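Local atomic coordinates of methylaspartate ammonia-lyase (PDB entry 1KKO), a protein that catalyses the reversible anti elimination of ammonia from (2S,3S)-3-methyl-L-aspartate, giving mesaconate, with magnesium as cofactor. Residues A[102-107]-A[113-118]; A[130-135]-A[361-366]; A[274-279]-A[285-290]; A[330-335]-A[384-389]. All coordinates share one frame; numbering follows the deposited sequence.

Contact 1 of 4, residues A[102-107]-A[113-118]; sequences EGRDVD and ARFFDK
The guanidinium of Arg-104 lies flat on one face of the Phe-115 ring, and Phe-116 CE2 sits over a face of the same guanidinium. On Phe-115 the planes are 25° apart and the centres of guanidinium and ring 4.6 Å apart. Arg-104 NH2 is displaced toward the rim, 3.6 Å from Phe-115 CE2. The cation is off-centre on the ring, a cation-pi contact. Phe-116 is turned much further, its ring 63° from the guanidinium plane, and Arg-104 NE lies 3.8 Å from Phe-116 CE2. The two phenylalanines also support each other: CD2 of Phe-115 stands over the centre of the Phe-116 ring, while CD2 of Phe-116 lies in plane at the edge of Phe-115.

The arginine stretches out from the loop with CG anti to the backbone N (chi1 172°), then bends at chi3, and this turn lays the planar end against the helix. Arginine suits the place because its broad cation can rest on aromatic carbon while its N-H groups bond around the rim: NE reaches Leu-100 O and NH1 reaches Asn-112 OD1. Phenylalanine suits position 116, where a large apolar ring can be buried among leucines and still offer carbon to the guanidinium.

The contact pins the connection between helices 86-101 and 110-118 in the N-terminal part of the protein, away from the catalytic centre. Phe-116 is buried against Ile-97, Leu-100 and Leu-101 of helix 86-101 and against Leu-134 and Leu-138 of helix 128-146, whereas the loop is tied to strand 3-18 by backbone bonds to Ile-3.

Contact 2 of 4, residues A[130-135]-A[361-366]; sequences VRYGLS and CNETEI. With SO4 (sulfate ion), chain C.
Glu-363 OE2 is gripped by two hydroxyls, Tyr-132 OH and Ser-367 OG. The phenol donates across the contact in a short hydrogen bond, 2.6 Å from Tyr-132 OH to Glu-363 OE2. It meets the oxygen on the syn side, only 16° out of the carboxylate plane. Relative to the tyrosine ring, OE2 lies at the edge, near its plane; the carboxylate itself is turned 68° against the ring.

Tyr-132 reaches this far because its CG stands anti to the backbone N (chi1 -169°), directing the ring off the helix toward the loop. Thr-332 and Lys-386 add further polar partners, to the phenol and to Glu-363 OE1 respectively. OE1 also takes the backbone N-H of Thr-360, so a buried glutamate is satisfied at both oxygens, which probably favours its ionised form.

Two residues earlier the loop holds a sulfate: Cys-361 N donates to sulfate O3 at 2.7 Å in a nearly straight bond. Cys-361 and Thr-360 belong to the methylaspartate site, and the sulfate, probably from the crystallisation liquor, occupies this pocket.

The contact thus joins helix 128-146 of the N-terminal part to the loop following barrel strand 354-357. Thr-364 caps the start of helix 365-378, where Glu-365 forms a salt bridge with Arg-404 of the second subunit.

Contact 3 of 4, residues A[274-279]-A[285-290]; sequences GPVDAG and IRMLTA
Leu-288 holds CG anti to its carbonyl carbon (chi1 -65°), a setting that brings the CD2 methyl toward Pro-275 and Val-276, although its first bond off the backbone does not point at the loop. Met-287, present as selenomethionine, has CG anti to the backbone N instead and bends at chi2 and chi3 on the side of Val-276.

The firm touches are apolar. Pro-275 CG meets Leu-288 CD2 at 3.8 Å, the two side chains crossing at about a right angle. Leu-288 CD2 also lies 4.0 Å from CG2 of Val-276, whose side chain slides past the leucine in the opposite direction. One leucine methyl is therefore shared by the proline CG and a valine methyl. Compact, apolar proline and valine suit this buried position, with no polar side-chain group to satisfy. Val-276 and Met-287 are also neighbours, but their modelled approach is too close to be trusted in detail.

Positive phi favours glycine at Gly-274; at Gly-279 a side chain would be jammed against the preceding carbonyl O, which calls for glycine. Asp-277 OD1 accepts the backbone N of Gly-279 at 2.9 Å in an Asx turn. From the helix, the amide of Gln-284 ties down Ala-278 N and Val-276 O.

Barrel strand 270-273 ends at the magnesium ligand Glu-273, just before this loop. The contact folds the beta-alpha loop back onto helix 281-298, the next helix of the TIM barrel. Ile-258 and Cys-254 of helix 251-260 pack against Pro-275 and Val-276 respectively, and Phe-319 of helix 313-321 touches Leu-288.

Contact 4 of 4, residues A[330-335]-A[384-389]; sequences IKTPDL and LIKPGM. With SO4 (sulfate ion), chain C.
Polar ends meet first: Thr-332 OG1 and Lys-386 NZ reach toward each other tip to tip, 2.8 Å apart, but the angle is too poor for a hydrogen bond between them. Each has better partners, Glu-363 and Gly-358 O for the ammonium and Tyr-132 for the threonine hydroxyl. Lysine suits the place because its chain, extended from CG to NZ, spans the gap from one loop to the other and brings its charge to a buried carboxylate.

Within these two segments the anion is bound by Lys-331, the proton acceptor of the reaction; Thr-360, Cys-361 and Gln-172 complete its site. Lys-331 sends NZ to sulfate O4 at 2.7 Å, its chain bending at chi4; Gln-329 OE1 and Gly-359 O also hold that nitrogen.

Apolar packing lies alongside: Lys-386 rests against Ala-368 and Cys-371 of helix 365-378, and Thr-332 against Cys-371 and against Ile-341 of helix 339-351. The contact joins the loops at the C-terminal ends of barrel strands 327-330 and 382-384, bridging across strand 354-357 between them, where enolase-superfamily barrels carry their active sites.

Contacts 2 and 4 form one polar network, with centres 9 Å apart: Tyr-132 OH lies 2.8 Å from Thr-332 OG1, a probable hydrogen bond, and Glu-363 OE1 lies 2.8 Å from Lys-386 NZ in a salt bridge. Both also touch the sulfate in the substrate pocket, contact 2 through Cys-361 and contact 4 through the catalytic Lys-331. Contact 1 continues outward from contact 2, about 17 Å away between centres, and is joined to it by the salt bridge from Asp-117 OD1 to Arg-131 NH1 at 3.2 Å. Contact 3 stands apart near the magnesium ligands Glu-273 and Asp-238, its nearest atoms about 11 Å from contact 4 and about 16 Å from contact 2.

Contact 1 of 4, residues A[102-107]-A[113-118]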
loop_
_atom_site.group_PDB
_atom_site.type_symbol
_atom_site.label_atom_id
_atom_site.label_comp_id
_atom_site.label_asym_id
_atom_site.label_seq_id
_atom_site.Cartn_x
_atom_site.Cartn_y
_atom_site.Cartn_z
ATOM N N GLU A 102 14.198 -26.639 3.353
ATOM C CA GLU A 102 14.658 -27.228 2.104
ATOM C C GLU A 102 14.452 -28.743 2.176
ATOM O O GLU A 102 14.773 -29.387 3.179
ATOM C CB GLU A 102 16.095 -26.811 1.806
ATOM C CG GLU A 102 16.152 -25.306 1.561
ATOM C CD GLU A 102 17.506 -24.767 1.170
ATOM O OE1 GLU A 102 17.539 -23.623 0.648
ATOM O OE2 GLU A 102 18.538 -25.450 1.380
ATOM N N GLY A 103 13.853 -29.290 1.131
ATOM C CA GLY A 103 13.556 -30.713 1.069
ATOM C C GLY A 103 12.238 -31.095 1.708
ATOM O O GLY A 103 11.805 -32.242 1.624
ATOM N N ARG A 104 11.577 -30.143 2.358
ATOM C CA ARG A 104 10.323 -30.421 3.037
ATOM C C ARG A 104 9.180 -30.555 2.055
ATOM O O ARG A 104 9.064 -29.778 1.101
ATOM C CB ARG A 104 10.022 -29.312 4.045
ATOM C CG ARG A 104 8.658 -29.349 4.708
ATOM C CD ARG A 104 8.558 -28.319 5.833
ATOM N NE ARG A 104 9.567 -28.604 6.840
ATOM C CZ ARG A 104 9.343 -29.303 7.945
ATOM N NH1 ARG A 104 8.124 -29.735 8.227
ATOM N NH2 ARG A 104 10.349 -29.545 8.771
ATOM N N ASP A 105 8.327 -31.545 2.283
ATOM C CA ASP A 105 7.180 -31.754 1.432
ATOM C C ASP A 105 6.082 -30.751 1.763
ATOM O O ASP A 105 5.813 -30.482 2.933
ATOM C CB ASP A 105 6.638 -33.175 1.563
ATOM C CG ASP A 105 5.722 -33.512 0.436
ATOM O OD1 ASP A 105 4.526 -33.240 0.565
ATOM O OD2 ASP A 105 6.124 -33.992 -0.649
ATOM N N VAL A 106 5.437 -30.212 0.734
ATOM C CA VAL A 106 4.391 -29.215 0.916
ATOM C C VAL A 106 3.056 -29.647 0.330
ATOM O O VAL A 106 2.187 -28.831 0.094
ATOM C CB VAL A 106 4.808 -27.819 0.345
ATOM C CG1 VAL A 106 5.939 -27.246 1.142
ATOM C CG2 VAL A 106 5.170 -27.931 -1.120
ATOM N N ASP A 107 2.868 -30.943 0.087
ATOM C CA ASP A 107 1.582 -31.375 -0.439
ATOM C C ASP A 107 0.447 -31.025 0.511
ATOM O O ASP A 107 -0.673 -30.836 0.078
ATOM C CB ASP A 107 1.564 -32.870 -0.705
ATOM C CG ASP A 107 2.294 -33.237 -1.968
ATOM O OD1 ASP A 107 2.730 -32.324 -2.715
ATOM O OD2 ASP A 107 2.467 -34.435 -2.299
ATOM N N ALA A 113 2.740 -26.319 9.242
ATOM C CA ALA A 113 2.397 -25.158 10.065
ATOM C C ALA A 113 2.532 -25.479 11.551
ATOM O O ALA A 113 3.093 -24.693 12.316
ATOM C CB ALA A 113 0.999 -24.691 9.757
ATOM N N ARG A 114 2.032 -26.646 11.957
ATOM C CA ARG A 114 2.143 -27.069 13.348
ATOM C C ARG A 114 3.595 -27.265 13.771
ATOM O O ARG A 114 3.992 -26.869 14.869
ATOM C CB ARG A 114 1.377 -28.365 13.576
ATOM C CG ARG A 114 -0.124 -28.188 13.643
ATOM C CD ARG A 114 -0.828 -29.442 14.154
ATOM N NE ARG A 114 -0.839 -30.490 13.140
ATOM C CZ ARG A 114 -1.881 -30.780 12.373
ATOM N NH1 ARG A 114 -3.026 -30.124 12.518
ATOM N NH2 ARG A 114 -1.786 -31.738 11.455
ATOM N N PHE A 115 4.404 -27.842 12.891
ATOM C CA PHE A 115 5.794 -28.082 13.224
ATOM C C PHE A 115 6.496 -26.788 13.582
ATOM O O PHE A 115 7.123 -26.678 14.626
ATOM C CB PHE A 115 6.530 -28.792 12.090
ATOM C CG PHE A 115 8.005 -28.877 12.305
ATOM C CD1 PHE A 115 8.550 -29.882 13.086
ATOM C CD2 PHE A 115 8.854 -27.940 11.759
ATOM C CE1 PHE A 115 9.900 -29.946 13.298
ATOM C CE2 PHE A 115 10.208 -28.003 11.979
ATOM C CZ PHE A 115 10.727 -29.017 12.748
ATOM N N PHE A 116 6.379 -25.785 12.719
ATOM C CA PHE A 116 7.034 -24.520 13.004
ATOM C C PHE A 116 6.366 -23.734 14.112
ATOM O O PHE A 116 7.024 -22.942 14.767
ATOM C CB PHE A 116 7.170 -23.678 11.730
ATOM C CG PHE A 116 8.160 -24.249 10.777
ATOM C CD1 PHE A 116 9.509 -24.164 11.039
ATOM C CD2 PHE A 116 7.751 -24.926 9.649
ATOM C CE1 PHE A 116 10.433 -24.726 10.176
ATOM C CE2 PHE A 116 8.676 -25.501 8.786
ATOM C CZ PHE A 116 10.007 -25.397 9.055
ATOM N N ASP A 117 5.081 -23.973 14.349
ATOM C CA ASP A 117 4.395 -23.227 15.392
ATOM C C ASP A 117 4.854 -23.625 16.785
ATOM O O ASP A 117 4.719 -22.827 17.707
ATOM C CB ASP A 117 2.884 -23.398 15.301
ATOM C CG ASP A 117 2.146 -22.178 15.775
ATOM O OD1 ASP A 117 2.477 -21.051 15.313
ATOM O OD2 ASP A 117 1.227 -22.253 16.600
ATOM N N LYS A 118 5.378 -24.845 16.924
ATOM C CA LYS A 118 5.791 -25.401 18.216
ATOM C C LYS A 118 7.302 -25.585 18.360
ATOM O O LYS A 118 7.791 -26.013 19.412
ATOM C CB LYS A 118 5.109 -26.749 18.425
ATOM C CG LYS A 118 3.612 -26.667 18.650
ATOM C CD LYS A 118 2.824 -26.656 17.363
ATOM C CE LYS A 118 1.511 -27.380 17.536
ATOM N NZ LYS A 118 0.951 -27.188 18.921
#

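Contact 2 of 4, residues A[130-135]-A[361-366]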
loop_
_atom_site.group_PDB
_atom_site.type_symbol
_atom_site.label_atom_id
_atom_site.label_comp_id
_atom_site.label_asym_id
_atom_site.label_seq_id
_atom_site.Cartn_x
_atom_site.Cartn_y
_atom_site.Cartn_z
ATOM N N VAL A 130 7.901 -14.714 12.897
ATOM C CA VAL A 130 8.531 -15.764 12.103
ATOM C C VAL A 130 7.502 -16.853 11.785
ATOM O O VAL A 130 7.383 -17.301 10.655
ATOM C CB VAL A 130 9.752 -16.344 12.822
ATOM C CG1 VAL A 130 10.289 -17.577 12.073
ATOM C CG2 VAL A 130 10.809 -15.279 12.962
ATOM N N ARG A 131 6.748 -17.280 12.788
ATOM C CA ARG A 131 5.723 -18.267 12.554
ATOM C C ARG A 131 4.680 -17.717 11.572
ATOM O O ARG A 131 4.185 -18.434 10.711
ATOM C CB ARG A 131 5.078 -18.652 13.872
ATOM C CG ARG A 131 6.040 -19.396 14.779
ATOM C CD ARG A 131 5.397 -19.814 16.054
ATOM N NE ARG A 131 5.414 -18.887 17.165
ATOM C CZ ARG A 131 4.412 -18.772 18.052
ATOM N NH1 ARG A 131 3.250 -19.432 17.910
ATOM N NH2 ARG A 131 4.561 -17.953 19.058
ATOM N N TYR A 132 4.366 -16.428 11.695
ATOM C CA TYR A 132 3.422 -15.783 10.793
ATOM C C TYR A 132 3.921 -15.867 9.346
ATOM O O TYR A 132 3.207 -16.337 8.460
ATOM C CB TYR A 132 3.256 -14.331 11.218
ATOM C CG TYR A 132 2.138 -13.535 10.602
ATOM C CD1 TYR A 132 0.845 -14.027 10.533
ATOM C CD2 TYR A 132 2.373 -12.235 10.137
ATOM C CE1 TYR A 132 -0.177 -13.263 9.999
ATOM C CE2 TYR A 132 1.352 -11.456 9.626
ATOM C CZ TYR A 132 0.068 -11.975 9.560
ATOM O OH TYR A 132 -0.983 -11.236 9.063
ATOM N N GLY A 133 5.150 -15.426 9.106
ATOM C CA GLY A 133 5.685 -15.433 7.756
ATOM C C GLY A 133 5.917 -16.818 7.180
ATOM O O GLY A 133 5.617 -17.070 6.022
ATOM N N LEU A 134 6.495 -17.714 7.972
ATOM C CA LEU A 134 6.713 -19.070 7.502
ATOM C C LEU A 134 5.403 -19.725 7.117
ATOM O O LEU A 134 5.293 -20.366 6.080
ATOM C CB LEU A 134 7.394 -19.927 8.564
ATOM C CG LEU A 134 8.836 -19.583 8.915
ATOM C CD1 LEU A 134 9.305 -20.503 10.025
ATOM C CD2 LEU A 134 9.757 -19.703 7.708
ATOM N N SER A 135 4.395 -19.566 7.960
ATOM C CA SER A 135 3.119 -20.222 7.708
ATOM C C SER A 135 2.425 -19.660 6.459
ATOM O O SER A 135 1.781 -20.393 5.707
ATOM C CB SER A 135 2.227 -20.137 8.936
ATOM O OG SER A 135 1.804 -18.816 9.174
ATOM N N CYS A 361 -1.350 -2.069 10.821
ATOM C CA CYS A 361 -0.822 -1.207 9.772
ATOM C C CYS A 361 0.633 -1.544 9.463
ATOM O O CYS A 361 1.121 -1.232 8.387
ATOM C CB CYS A 361 -0.915 0.270 10.157
ATOM S SG CYS A 361 -0.039 0.749 11.654
ATOM N N ASN A 362 1.311 -2.217 10.388
ATOM C CA ASN A 362 2.736 -2.473 10.257
ATOM C C ASN A 362 3.094 -3.802 9.624
ATOM O O ASN A 362 4.205 -4.263 9.792
ATOM C CB ASN A 362 3.437 -2.364 11.611
ATOM C CG ASN A 362 4.933 -2.238 11.472
ATOM O OD1 ASN A 362 5.427 -1.530 10.583
ATOM N ND2 ASN A 362 5.663 -2.911 12.353
ATOM N N GLU A 363 2.180 -4.406 8.876
ATOM C CA GLU A 363 2.504 -5.637 8.179
ATOM C C GLU A 363 2.713 -5.329 6.692
ATOM O O GLU A 363 3.165 -4.231 6.372
ATOM C CB GLU A 363 1.546 -6.784 8.518
ATOM C CG GLU A 363 0.077 -6.589 8.234
ATOM C CD GLU A 363 -0.710 -7.786 8.754
ATOM O OE1 GLU A 363 -1.500 -7.640 9.717
ATOM O OE2 GLU A 363 -0.526 -8.879 8.195
ATOM N N THR A 364 2.465 -6.284 5.797
ATOM C CA THR A 364 2.873 -6.114 4.400
ATOM C C THR A 364 1.774 -6.436 3.415
ATOM O O THR A 364 0.711 -6.915 3.762
ATOM C CB THR A 364 4.078 -6.997 4.040
ATOM O OG1 THR A 364 3.652 -8.369 3.935
ATOM C CG2 THR A 364 5.157 -6.952 5.097
ATOM N N GLU A 365 2.062 -6.175 2.148
ATOM C CA GLU A 365 1.130 -6.490 1.086
ATOM C C GLU A 365 0.927 -7.995 0.979
ATOM O O GLU A 365 -0.179 -8.458 0.718
ATOM C CB GLU A 365 1.562 -5.849 -0.241
ATOM C CG GLU A 365 2.467 -6.646 -1.178
ATOM C CD GLU A 365 3.910 -6.825 -0.736
ATOM O OE1 GLU A 365 4.241 -6.629 0.451
ATOM O OE2 GLU A 365 4.719 -7.204 -1.609
ATOM N N ILE A 366 1.989 -8.763 1.193
ATOM C CA ILE A 366 1.893 -10.216 1.111
ATOM C C ILE A 366 1.138 -10.780 2.299
ATOM O O ILE A 366 0.306 -11.662 2.137
ATOM C CB ILE A 366 3.290 -10.857 1.015
ATOM C CG1 ILE A 366 3.917 -10.520 -0.335
ATOM C CG2 ILE A 366 3.207 -12.363 1.243
ATOM C CD1 ILE A 366 5.307 -11.028 -0.533
HETATM S S SO4 C . -2.290 -1.423 14.549
HETATM O O1 SO4 C . -1.146 -2.350 14.737
HETATM O O2 SO4 C . -1.884 -0.211 15.354
HETATM O O3 SO4 C . -2.443 -1.080 13.140
HETATM O O4 SO4 C . -3.574 -1.933 15.089
#

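Contact 3 of 4, residues A[274-279]-A[285-290]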
loop_
_atom_site.group_PDB
_atom_site.type_symbol
_atom_site.label_atom_id
_atom_site.label_comp_id
_atom_site.label_asym_id
_atom_site.label_seq_id
_atom_site.Cartn_x
_atom_site.Cartn_y
_atom_site.Cartn_z
ATOM N N GLY A 274 -11.795 -1.916 22.646
ATOM C CA GLY A 274 -10.904 -1.591 23.742
ATOM C C GLY A 274 -11.431 -0.555 24.717
ATOM O O GLY A 274 -10.741 0.400 25.032
ATOM N N PRO A 275 -12.642 -0.709 25.232
ATOM C CA PRO A 275 -13.170 0.325 26.128
ATOM C C PRO A 275 -12.331 0.544 27.391
ATOM O O PRO A 275 -12.244 1.684 27.864
ATOM C CB PRO A 275 -14.562 -0.203 26.480
ATOM C CG PRO A 275 -14.489 -1.651 26.246
ATOM C CD PRO A 275 -13.620 -1.793 25.017
ATOM N N VAL A 276 -11.736 -0.525 27.909
ATOM C CA VAL A 276 -10.917 -0.463 29.111
ATOM C C VAL A 276 -9.673 -1.299 28.898
ATOM O O VAL A 276 -9.640 -2.159 28.020
ATOM C CB VAL A 276 -11.688 -1.044 30.316
ATOM C CG1 VAL A 276 -12.969 -0.291 30.536
ATOM C CG2 VAL A 276 -11.964 -2.521 30.082
ATOM N N ASP A 277 -8.628 -1.015 29.666
ATOM C CA ASP A 277 -7.424 -1.833 29.671
ATOM C C ASP A 277 -7.085 -2.141 31.129
ATOM O O ASP A 277 -6.500 -1.313 31.836
ATOM C CB ASP A 277 -6.262 -1.128 28.991
ATOM C CG ASP A 277 -5.003 -1.963 28.981
ATOM O OD1 ASP A 277 -4.981 -3.058 29.583
ATOM O OD2 ASP A 277 -3.963 -1.601 28.396
ATOM N N ALA A 278 -7.456 -3.336 31.573
ATOM C CA ALA A 278 -7.243 -3.764 32.952
ATOM C C ALA A 278 -5.809 -4.190 33.246
ATOM O O ALA A 278 -5.492 -4.505 34.393
ATOM C CB ALA A 278 -8.200 -4.889 33.291
ATOM N N GLY A 279 -4.951 -4.231 32.230
ATOM C CA GLY A 279 -3.529 -4.486 32.445
ATOM C C GLY A 279 -3.070 -5.923 32.508
ATOM O O GLY A 279 -1.877 -6.200 32.644
ATOM N N ILE A 285 -10.708 -9.833 30.929
ATOM C CA ILE A 285 -11.868 -10.668 30.645
ATOM C C ILE A 285 -13.009 -10.315 31.604
ATOM O O ILE A 285 -14.151 -10.089 31.184
ATOM C CB ILE A 285 -11.494 -12.160 30.742
ATOM C CG1 ILE A 285 -10.572 -12.534 29.575
ATOM C CG2 ILE A 285 -12.746 -13.039 30.753
ATOM C CD1 ILE A 285 -10.063 -13.934 29.632
ATOM N N ARG A 286 -12.691 -10.225 32.892
ATOM C CA ARG A 286 -13.718 -9.893 33.877
ATOM C C ARG A 286 -14.328 -8.511 33.635
ATOM O O ARG A 286 -15.540 -8.322 33.718
ATOM C CB ARG A 286 -13.148 -9.984 35.284
ATOM C CG ARG A 286 -13.171 -11.388 35.822
ATOM C CD ARG A 286 -12.783 -11.466 37.275
ATOM N NE ARG A 286 -11.359 -11.210 37.431
ATOM C CZ ARG A 286 -10.412 -12.136 37.380
ATOM N NH1 ARG A 286 -9.143 -11.784 37.535
ATOM N NH2 ARG A 286 -10.715 -13.414 37.173
HETATM N N MSE A 287 -13.489 -7.543 33.300
HETATM C CA MSE A 287 -13.968 -6.205 33.061
HETATM C C MSE A 287 -14.888 -6.110 31.843
HETATM O O MSE A 287 -15.942 -5.482 31.885
HETATM C CB MSE A 287 -12.773 -5.305 32.844
HETATM C CG MSE A 287 -13.140 -3.951 32.372
HETATM SE SE MSE A 287 -13.905 -2.862 33.744
HETATM C CE MSE A 287 -13.081 -3.574 35.297
ATOM N N LEU A 288 -14.482 -6.712 30.732
ATOM C CA LEU A 288 -15.324 -6.668 29.549
ATOM C C LEU A 288 -16.649 -7.380 29.808
ATOM O O LEU A 288 -17.695 -6.918 29.365
ATOM C CB LEU A 288 -14.620 -7.292 28.356
ATOM C CG LEU A 288 -13.366 -6.576 27.860
ATOM C CD1 LEU A 288 -12.872 -7.271 26.596
ATOM C CD2 LEU A 288 -13.627 -5.114 27.595
ATOM N N THR A 289 -16.597 -8.498 30.530
ATOM C CA THR A 289 -17.811 -9.250 30.853
ATOM C C THR A 289 -18.796 -8.360 31.593
ATOM O O THR A 289 -19.980 -8.325 31.289
ATOM C CB THR A 289 -17.463 -10.483 31.696
ATOM O OG1 THR A 289 -16.617 -11.368 30.945
ATOM C CG2 THR A 289 -18.710 -11.305 32.029
ATOM N N ALA A 290 -18.287 -7.623 32.569
ATOM C CA ALA A 290 -19.115 -6.702 33.334
ATOM C C ALA A 290 -19.705 -5.577 32.483
ATOM O O ALA A 290 -20.859 -5.205 32.653
ATOM C CB ALA A 290 -18.334 -6.143 34.499
#

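Contact 4 of 4, residues A[330-335]-A[384-389]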
loop_
_atom_site.group_PDB
_atom_site.type_symbol
_atom_site.label_atom_id
_atom_site.label_comp_id
_atom_site.label_asym_id
_atom_site.label_seq_id
_atom_site.Cartn_x
_atom_site.Cartn_y
_atom_site.Cartn_z
ATOM N N ILE A 330 -8.919 -10.703 16.402
ATOM C CA ILE A 330 -7.925 -11.734 16.157
ATOM C C ILE A 330 -6.826 -10.975 15.400
ATOM O O ILE A 330 -6.926 -10.730 14.198
ATOM C CB ILE A 330 -8.590 -12.852 15.333
ATOM C CG1 ILE A 330 -9.766 -13.462 16.122
ATOM C CG2 ILE A 330 -7.598 -13.932 14.922
ATOM C CD1 ILE A 330 -10.620 -14.408 15.305
ATOM N N LYS A 331 -5.826 -10.517 16.141
ATOM C CA LYS A 331 -4.809 -9.619 15.581
ATOM C C LYS A 331 -3.751 -10.506 14.951
ATOM O O LYS A 331 -2.811 -10.968 15.599
ATOM C CB LYS A 331 -4.245 -8.699 16.644
ATOM C CG LYS A 331 -3.408 -7.590 16.047
ATOM C CD LYS A 331 -3.043 -6.523 17.061
ATOM C CE LYS A 331 -2.711 -5.189 16.407
ATOM N NZ LYS A 331 -3.930 -4.447 16.038
ATOM N N THR A 332 -3.920 -10.735 13.659
ATOM C CA THR A 332 -3.287 -11.871 13.010
ATOM C C THR A 332 -1.806 -12.134 13.290
ATOM O O THR A 332 -1.474 -13.261 13.572
ATOM C CB THR A 332 -3.588 -11.904 11.496
ATOM O OG1 THR A 332 -3.052 -10.744 10.844
ATOM C CG2 THR A 332 -5.098 -11.919 11.211
ATOM N N PRO A 333 -0.890 -11.162 13.249
ATOM C CA PRO A 333 0.519 -11.532 13.459
ATOM C C PRO A 333 0.765 -12.113 14.847
ATOM O O PRO A 333 1.669 -12.910 15.038
ATOM C CB PRO A 333 1.269 -10.203 13.268
ATOM C CG PRO A 333 0.338 -9.333 12.518
ATOM C CD PRO A 333 -1.030 -9.713 13.010
ATOM N N ASP A 334 -0.040 -11.703 15.813
ATOM C CA ASP A 334 0.145 -12.158 17.182
ATOM C C ASP A 334 -0.237 -13.615 17.425
ATOM O O ASP A 334 0.091 -14.161 18.472
ATOM C CB ASP A 334 -0.650 -11.278 18.130
ATOM C CG ASP A 334 -0.094 -9.884 18.261
ATOM O OD1 ASP A 334 1.155 -9.704 18.196
ATOM O OD2 ASP A 334 -0.862 -8.922 18.456
ATOM N N LEU A 335 -0.912 -14.229 16.471
ATOM C CA LEU A 335 -1.302 -15.627 16.616
ATOM C C LEU A 335 -0.210 -16.568 16.136
ATOM O O LEU A 335 -0.345 -17.765 16.282
ATOM C CB LEU A 335 -2.593 -15.927 15.858
ATOM C CG LEU A 335 -3.856 -15.500 16.601
ATOM C CD1 LEU A 335 -4.167 -14.032 16.384
ATOM C CD2 LEU A 335 -5.028 -16.373 16.214
ATOM N N LEU A 384 -9.837 -6.382 8.764
ATOM C CA LEU A 384 -9.139 -5.111 8.690
ATOM C C LEU A 384 -8.519 -4.831 7.324
ATOM O O LEU A 384 -7.845 -5.689 6.743
ATOM C CB LEU A 384 -8.030 -5.072 9.740
ATOM C CG LEU A 384 -7.144 -3.819 9.785
ATOM C CD1 LEU A 384 -7.939 -2.598 10.242
ATOM C CD2 LEU A 384 -5.955 -4.073 10.701
ATOM N N ILE A 385 -8.738 -3.612 6.834
ATOM C CA ILE A 385 -8.048 -3.114 5.650
ATOM C C ILE A 385 -6.625 -2.754 6.086
ATOM O O ILE A 385 -6.408 -1.918 6.956
ATOM C CB ILE A 385 -8.811 -1.924 5.077
ATOM C CG1 ILE A 385 -10.161 -2.389 4.542
ATOM C CG2 ILE A 385 -8.004 -1.249 3.991
ATOM C CD1 ILE A 385 -11.139 -1.286 4.258
ATOM N N LYS A 386 -5.659 -3.420 5.485
ATOM C CA LYS A 386 -4.282 -3.334 5.917
ATOM C C LYS A 386 -3.366 -3.727 4.765
ATOM O O LYS A 386 -3.832 -4.278 3.767
ATOM C CB LYS A 386 -4.077 -4.275 7.112
ATOM C CG LYS A 386 -4.155 -5.747 6.751
ATOM C CD LYS A 386 -4.173 -6.636 7.982
ATOM C CE LYS A 386 -3.942 -8.079 7.620
ATOM N NZ LYS A 386 -3.799 -8.967 8.817
ATOM N N PRO A 387 -2.069 -3.426 4.850
ATOM C CA PRO A 387 -1.438 -2.689 5.932
ATOM C C PRO A 387 -1.450 -1.197 5.622
ATOM O O PRO A 387 -2.174 -0.752 4.735
ATOM C CB PRO A 387 -0.014 -3.226 5.865
ATOM C CG PRO A 387 0.218 -3.349 4.408
ATOM C CD PRO A 387 -1.096 -3.781 3.815
ATOM N N GLY A 388 -0.661 -0.439 6.374
ATOM C CA GLY A 388 -0.501 0.983 6.138
ATOM C C GLY A 388 -1.489 1.875 6.840
ATOM O O GLY A 388 -2.548 1.444 7.284
HETATM N N MSE A 389 -1.113 3.144 6.917
HETATM C CA MSE A 389 -1.961 4.185 7.477
HETATM C C MSE A 389 -2.531 5.101 6.406
HETATM O O MSE A 389 -3.278 6.016 6.721
HETATM C CB MSE A 389 -1.221 4.979 8.552
HETATM C CG MSE A 389 -1.127 4.212 9.867
HETATM SE SE MSE A 389 -2.894 3.810 10.604
HETATM C CE MSE A 389 -2.501 3.716 12.441
HETATM S S SO4 C . -2.290 -1.423 14.549
HETATM O O1 SO4 C . -1.146 -2.350 14.737
HETATM O O2 SO4 C . -1.884 -0.211 15.354
HETATM O O3 SO4 C . -2.443 -1.080 13.140
HETATM O O4 SO4 C . -3.574 -1.933 15.089
#